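Uncharacterized protein (Leishmania infantum, PDB 4TYZ) is of unknown function but may bind and transfer sterols as a whole protein, of which this chain is the C-terminal GRAM domain. Local coordinates at residues N23-E28 and L32-L37; A53-E58 and D86-T91. All blocks are in the same frame, centred on the assembly; numbering follows the deposited sequence. Where two conformers were deposited one is given.

Contact 1: residues N23-E28 and L32-L37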
loop_
_atom_site.group_PDB
_atom_site.type_symbol
_atom_site.label_atom_id
_atom_site.label_comp_id
_atom_site.label_asym_id
_atom_site.label_seq_id
_atom_site.Cartn_x
_atom_site.Cartn_y
_atom_site.Cartn_z
ATOM N N ASN A 23 8.456 2.469 -0.018
ATOM C CA ASN A 23 8.910 1.399 0.850
ATOM C C ASN A 23 8.047 1.333 2.100
ATOM O O ASN A 23 7.790 2.361 2.736
ATOM C CB ASN A 23 10.358 1.615 1.252
ATOM C CG ASN A 23 11.289 1.602 0.066
ATOM O OD1 ASN A 23 11.763 2.648 -0.386
ATOM N ND2 ASN A 23 11.541 0.416 -0.464
ATOM N N CYS A 24 7.616 0.130 2.460
ATOM C CA CYS A 24 6.854 -0.083 3.689
ATOM C C CYS A 24 6.777 -1.572 3.957
ATOM O O CYS A 24 7.355 -2.374 3.226
ATOM C CB CYS A 24 5.444 0.520 3.610
ATOM S SG CYS A 24 4.400 -0.240 2.332
ATOM N N ALA A 25 6.074 -1.946 5.011
ATOM C CA ALA A 25 5.898 -3.348 5.312
ATOM C C ALA A 25 4.432 -3.614 5.532
ATOM O O ALA A 25 3.701 -2.778 6.055
ATOM C CB ALA A 25 6.708 -3.759 6.525
ATOM N N TRP A 26 4.013 -4.792 5.117
ATOM C CA TRP A 26 2.660 -5.261 5.345
ATOM C C TRP A 26 2.687 -6.084 6.626
ATOM O O TRP A 26 3.509 -6.995 6.768
ATOM C CB TRP A 26 2.203 -6.075 4.137
ATOM C CG TRP A 26 0.810 -6.585 4.158
ATOM C CD1 TRP A 26 -0.194 -6.240 5.016
ATOM C CD2 TRP A 26 0.269 -7.564 3.273
ATOM N NE1 TRP A 26 -1.336 -6.943 4.706
ATOM C CE2 TRP A 26 -1.074 -7.767 3.644
ATOM C CE3 TRP A 26 0.796 -8.294 2.199
ATOM C CZ2 TRP A 26 -1.908 -8.660 2.968
ATOM C CZ3 TRP A 26 -0.033 -9.187 1.533
ATOM C CH2 TRP A 26 -1.370 -9.354 1.919
ATOM N N VAL A 27 1.826 -5.754 7.582
ATOM C CA VAL A 27 1.797 -6.513 8.819
ATOM C C VAL A 27 0.431 -7.147 8.972
ATOM O O VAL A 27 -0.601 -6.488 8.781
ATOM C CB VAL A 27 2.133 -5.639 10.051
ATOM C CG1 VAL A 27 1.884 -6.413 11.342
ATOM C CG2 VAL A 27 3.579 -5.208 9.992
ATOM N N GLU A 28 0.429 -8.433 9.293
ATOM C CA GLU A 28 -0.808 -9.143 9.579
ATOM C C GLU A 28 -0.569 -10.008 10.792
ATOM O O GLU A 28 0.164 -10.996 10.726
ATOM C CB GLU A 28 -1.259 -9.980 8.386
ATOM C CG GLU A 28 -2.584 -10.690 8.620
ATOM C CD GLU A 28 -2.931 -11.628 7.488
ATOM O OE1 GLU A 28 -3.476 -11.148 6.471
ATOM O OE2 GLU A 28 -2.639 -12.838 7.614
ATOM N N LEU A 32 5.352 -9.904 9.517
ATOM C CA LEU A 32 5.720 -8.673 8.823
ATOM C C LEU A 32 6.433 -9.010 7.517
ATOM O O LEU A 32 7.356 -9.845 7.496
ATOM C CB LEU A 32 6.621 -7.787 9.711
ATOM C CG LEU A 32 7.123 -6.474 9.086
ATOM C CD1 LEU A 32 7.267 -5.383 10.138
ATOM C CD2 LEU A 32 8.451 -6.637 8.329
ATOM N N LYS A 33 6.015 -8.345 6.441
ATOM C CA LYS A 33 6.650 -8.496 5.136
ATOM C C LYS A 33 7.084 -7.154 4.573
ATOM O O LYS A 33 6.235 -6.329 4.207
ATOM C CB LYS A 33 5.694 -9.156 4.135
ATOM C CG LYS A 33 5.049 -10.437 4.607
ATOM C CD LYS A 33 5.935 -11.623 4.329
ATOM C CE LYS A 33 5.210 -12.925 4.620
ATOM N NZ LYS A 33 6.193 -14.021 4.802
ATOM N N GLN A 34 8.395 -6.937 4.487
ATOM C CA GLN A 34 8.916 -5.737 3.847
ATOM C C GLN A 34 8.628 -5.767 2.352
ATOM O O GLN A 34 8.747 -6.814 1.724
ATOM C CB GLN A 34 10.419 -5.616 4.093
ATOM C CG GLN A 34 11.005 -4.311 3.621
ATOM C CD GLN A 34 10.631 -3.146 4.518
ATOM O OE1 GLN A 34 10.446 -3.304 5.731
ATOM N NE2 GLN A 34 10.534 -1.966 3.927
ATOM N N GLY A 35 8.234 -4.633 1.783
ATOM C CA GLY A 35 7.940 -4.612 0.360
ATOM C C GLY A 35 7.683 -3.224 -0.172
ATOM O O GLY A 35 8.228 -2.237 0.335
ATOM N N TYR A 36 6.854 -3.167 -1.206
ATOM C CA TYR A 36 6.592 -1.931 -1.919
ATOM C C TYR A 36 5.111 -1.699 -2.034
ATOM O O TYR A 36 4.368 -2.591 -2.443
ATOM C CB TYR A 36 7.181 -1.974 -3.326
ATOM C CG TYR A 36 8.586 -2.516 -3.406
ATOM C CD1 TYR A 36 9.664 -1.766 -2.961
ATOM C CD2 TYR A 36 8.831 -3.777 -3.938
ATOM C CE1 TYR A 36 10.958 -2.266 -3.048
ATOM C CE2 TYR A 36 10.114 -4.283 -4.028
ATOM C CZ TYR A 36 11.170 -3.525 -3.585
ATOM O OH TYR A 36 12.448 -4.039 -3.676
ATOM N N LEU A 37 4.711 -0.485 -1.692
ATOM C CA LEU A 37 3.366 0.012 -1.947
ATOM C C LEU A 37 3.358 0.678 -3.315
ATOM O O LEU A 37 4.208 1.521 -3.585
ATOM C CB LEU A 37 2.965 1.005 -0.859
ATOM C CG LEU A 37 1.530 1.490 -0.951
ATOM C CD1 LEU A 37 0.659 0.322 -0.567
ATOM C CD2 LEU A 37 1.304 2.685 -0.021
HETATM O O HOH W 1 10.862 -1.850 0.957
#
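Residues Asn23-Glu28 and Leu32-Leu37 pair as the two antiparallel strands of a beta hairpin, the first in the chain, between the strands that run 20-28 and 31-39. Two hydrogen-bonded pairs hold it. Trp26 N donates a hydrogen bond to Lys33 O and Lys33 N donates one to Trp26 O, both at 2.9 Å. In the other pair Gly35 N reaches Cys24 O at 2.8 Å, whereas the bond from Cys24 N to Gly35 O is longer, at 3.2 Å.

Side chains alternate between the two faces. On the face of Asn23, Ala25 and Val27, Leu32 lies across its neighbours: CD1 rests on Val27 CG2 at 3.7 Å, while CG and CD2 sit against Ala25 CB. Asn23 and Tyr36 run side by side, with ND2 at the edge of the ring, 3.8 Å from CE1, and the amide plane turned 59° from the ring. One water ties this end together: it accepts from Asn23 ND2 and Gln34 NE2 and donates to Gly35 O. The Gln34 chain bends at chi2 (73°), folding its amide back over the partner strand; OE1 accepts its bond from Asn92 beyond the hairpin. On the reverse face Cys24 SG, set between the backbone N and the carbonyl carbon (chi1 63°), packs on Leu37 CB at 3.7 Å, and Phe46 and Phe93 also touch this cysteine, which is buried.

Strand 31-39 goes on to pair with 43-48 and strand 20-28 with 87-91, so this hairpin sits inside the continuous, strongly bent antiparallel sheet expected of a GRAM domain, a member of the PH-like superfold.

Contact 2: residues A53-E58 and D86-T91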
loop_
_atom_site.group_PDB
_atom_site.type_symbol
_atom_site.label_atom_id
_atom_site.label_comp_id
_atom_site.label_asym_id
_atom_site.label_seq_id
_atom_site.Cartn_x
_atom_site.Cartn_y
_atom_site.Cartn_z
ATOM N N ALA A 53 3.896 -12.911 -0.935
ATOM C CA ALA A 53 2.750 -12.164 -0.423
ATOM C C ALA A 53 2.556 -10.830 -1.129
ATOM O O ALA A 53 3.489 -10.042 -1.274
ATOM C CB ALA A 53 2.883 -11.942 1.072
ATOM N N HIS A 54 1.335 -10.611 -1.588
ATOM C CA HIS A 54 0.990 -9.381 -2.279
ATOM C C HIS A 54 -0.510 -9.167 -2.230
ATOM O O HIS A 54 -1.273 -10.103 -1.993
ATOM C CB HIS A 54 1.459 -9.436 -3.738
ATOM C CG HIS A 54 0.806 -10.512 -4.542
ATOM N ND1 HIS A 54 1.180 -11.841 -4.454
ATOM C CD2 HIS A 54 -0.197 -10.473 -5.450
ATOM C CE1 HIS A 54 0.443 -12.562 -5.271
ATOM N NE2 HIS A 54 -0.405 -11.755 -5.893
ATOM N N PHE A 55 -0.945 -7.935 -2.460
ATOM C CA PHE A 55 -2.373 -7.688 -2.606
ATOM C C PHE A 55 -2.600 -6.556 -3.594
ATOM O O PHE A 55 -1.694 -5.783 -3.892
ATOM C CB PHE A 55 -3.049 -7.374 -1.243
ATOM C CG PHE A 55 -2.657 -6.044 -0.623
ATOM C CD1 PHE A 55 -3.179 -4.844 -1.098
ATOM C CD2 PHE A 55 -1.789 -6.001 0.464
ATOM C CE1 PHE A 55 -2.815 -3.619 -0.518
ATOM C CE2 PHE A 55 -1.442 -4.792 1.058
ATOM C CZ PHE A 55 -1.943 -3.603 0.568
ATOM N N SER A 56 -3.823 -6.474 -4.101
ATOM C CA SER A 56 -4.239 -5.304 -4.870
ATOM C C SER A 56 -5.681 -5.028 -4.536
ATOM O O SER A 56 -6.498 -5.952 -4.481
ATOM C CB SER A 56 -4.059 -5.509 -6.375
ATOM O OG SER A 56 -4.794 -6.637 -6.823
ATOM N N ILE A 57 -5.989 -3.760 -4.299
ATOM C CA ILE A 57 -7.341 -3.370 -3.955
ATOM C C ILE A 57 -7.707 -2.124 -4.747
ATOM O O ILE A 57 -6.906 -1.207 -4.898
ATOM C CB ILE A 57 -7.487 -3.140 -2.432
ATOM C CG1 ILE A 57 -8.917 -2.719 -2.100
ATOM C CG2 ILE A 57 -6.505 -2.125 -1.937
ATOM C CD1 ILE A 57 -9.248 -2.874 -0.655
ATOM N N GLU A 58 -8.907 -2.126 -5.317
ATOM C CA GLU A 58 -9.353 -0.974 -6.094
ATOM C C GLU A 58 -9.743 0.152 -5.140
ATOM O O GLU A 58 -10.254 -0.117 -4.060
ATOM C CB GLU A 58 -10.550 -1.365 -6.977
ATOM C CG GLU A 58 -10.392 -1.095 -8.470
ATOM C CD GLU A 58 -10.868 0.300 -8.892
ATOM O OE1 GLU A 58 -11.212 1.122 -8.012
ATOM O OE2 GLU A 58 -10.901 0.577 -10.117
ATOM N N ASP A 86 -12.551 -5.509 5.952
ATOM C CA ASP A 86 -11.205 -5.994 6.203
ATOM C C ASP A 86 -10.327 -4.800 6.570
ATOM O O ASP A 86 -10.614 -3.669 6.177
ATOM C CB ASP A 86 -10.639 -6.727 4.982
ATOM C CG ASP A 86 -11.338 -8.051 4.715
ATOM O OD1 ASP A 86 -11.656 -8.766 5.690
ATOM O OD2 ASP A 86 -11.572 -8.375 3.530
ATOM N N THR A 87 -9.276 -5.037 7.345
ATOM C CA THR A 87 -8.317 -3.977 7.619
ATOM C C THR A 87 -6.918 -4.405 7.197
ATOM O O THR A 87 -6.449 -5.478 7.571
ATOM C CB THR A 87 -8.308 -3.583 9.097
ATOM O OG1 THR A 87 -9.605 -3.085 9.456
ATOM C CG2 THR A 87 -7.291 -2.500 9.344
ATOM N N ILE A 88 -6.274 -3.568 6.393
ATOM C CA ILE A 88 -4.906 -3.808 5.942
ATOM C C ILE A 88 -3.975 -2.873 6.691
ATOM O O ILE A 88 -4.205 -1.663 6.717
ATOM C CB ILE A 88 -4.749 -3.560 4.433
ATOM C CG1 ILE A 88 -5.717 -4.441 3.650
ATOM C CG2 ILE A 88 -3.294 -3.754 4.008
ATOM C CD1 ILE A 88 -5.869 -4.024 2.194
ATOM N N PHE A 89 -2.946 -3.435 7.315
ATOM C CA PHE A 89 -1.987 -2.648 8.083
ATOM C C PHE A 89 -0.676 -2.508 7.323
ATOM O O PHE A 89 -0.012 -3.507 7.022
ATOM C CB PHE A 89 -1.731 -3.288 9.443
ATOM C CG PHE A 89 -2.936 -3.324 10.336
ATOM C CD1 PHE A 89 -3.255 -2.236 11.127
ATOM C CD2 PHE A 89 -3.730 -4.454 10.402
ATOM C CE1 PHE A 89 -4.354 -2.266 11.966
ATOM C CE2 PHE A 89 -4.838 -4.492 11.245
ATOM C CZ PHE A 89 -5.143 -3.395 12.024
ATOM N N LEU A 90 -0.309 -1.270 7.005
ATOM C CA LEU A 90 0.973 -0.984 6.360
ATOM C C LEU A 90 1.832 -0.172 7.313
ATOM O O LEU A 90 1.389 0.830 7.862
ATOM C CB LEU A 90 0.776 -0.238 5.050
ATOM C CG LEU A 90 -0.125 -0.951 4.044
ATOM C CD1 LEU A 90 -0.534 0.018 2.955
ATOM C CD2 LEU A 90 0.605 -2.143 3.461
ATOM N N THR A 91 3.063 -0.609 7.532
ATOM C CA THR A 91 3.929 -0.035 8.562
ATOM C C THR A 91 5.326 0.269 8.019
ATOM O O THR A 91 5.619 -0.002 6.863
ATOM C CB THR A 91 4.072 -0.991 9.774
ATOM O OG1 THR A 91 4.873 -2.124 9.403
ATOM C CG2 THR A 91 2.720 -1.483 10.249
#
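Phe55 reaches across to Ile88 and Leu90 between two strands that are not neighbours in the bent sheet of this PH-like GRAM domain. Strand 54-58 is an outermost strand and 87-91 lies four places along; their nearest CA atoms, those of Phe55 and Ile88, are 9.7 Å apart, and side chains alone bridge the gap. From CB, which points toward strand 87-91, Phe55 turns its CG between the backbone N and the carbonyl carbon (chi1 69°), carrying the ring forward to meet Ile88 coming from the opposite direction. CE1 is the ring atom nearest Ile88 CD1, and that methyl stands over one face, 4.3 Å from the centroid and 17° off the normal, a CH-pi contact. Round the rim, CE2 and CZ both meet Ile88 CG2. The same two carbons approach Leu90 CD2, which lies near the ring plane, at the edge. Trp26 adds an edge-to-face contact with the Phe55 ring and also touches Ile88, so the apolar cluster draws in a third strand. Between strands 54-58 and 87-91 the closest approach is Phe55 CE2 to Ile88 CG2, at 3.6 Å.

Contact 1 closes before contact 2 opens along the chain, yet their centres lie only 9 Å apart. Strands 20-28 and 87-91 are neighbours in the one antiparallel sheet, joined by probable backbone hydrogen bonds from Thr91 N to Ala25 O and from Val27 N to Phe89 O. Contact 1 pairs adjacent strands near the middle of the strand order, whereas contact 2 spans the interior between an outer strand, 54-58, and the later 87-91. The tryptophan of the hairpin belongs to both contacts. Sheet pairing and side-chain packing thus bring early and late parts of the GRAM domain into one compact fold.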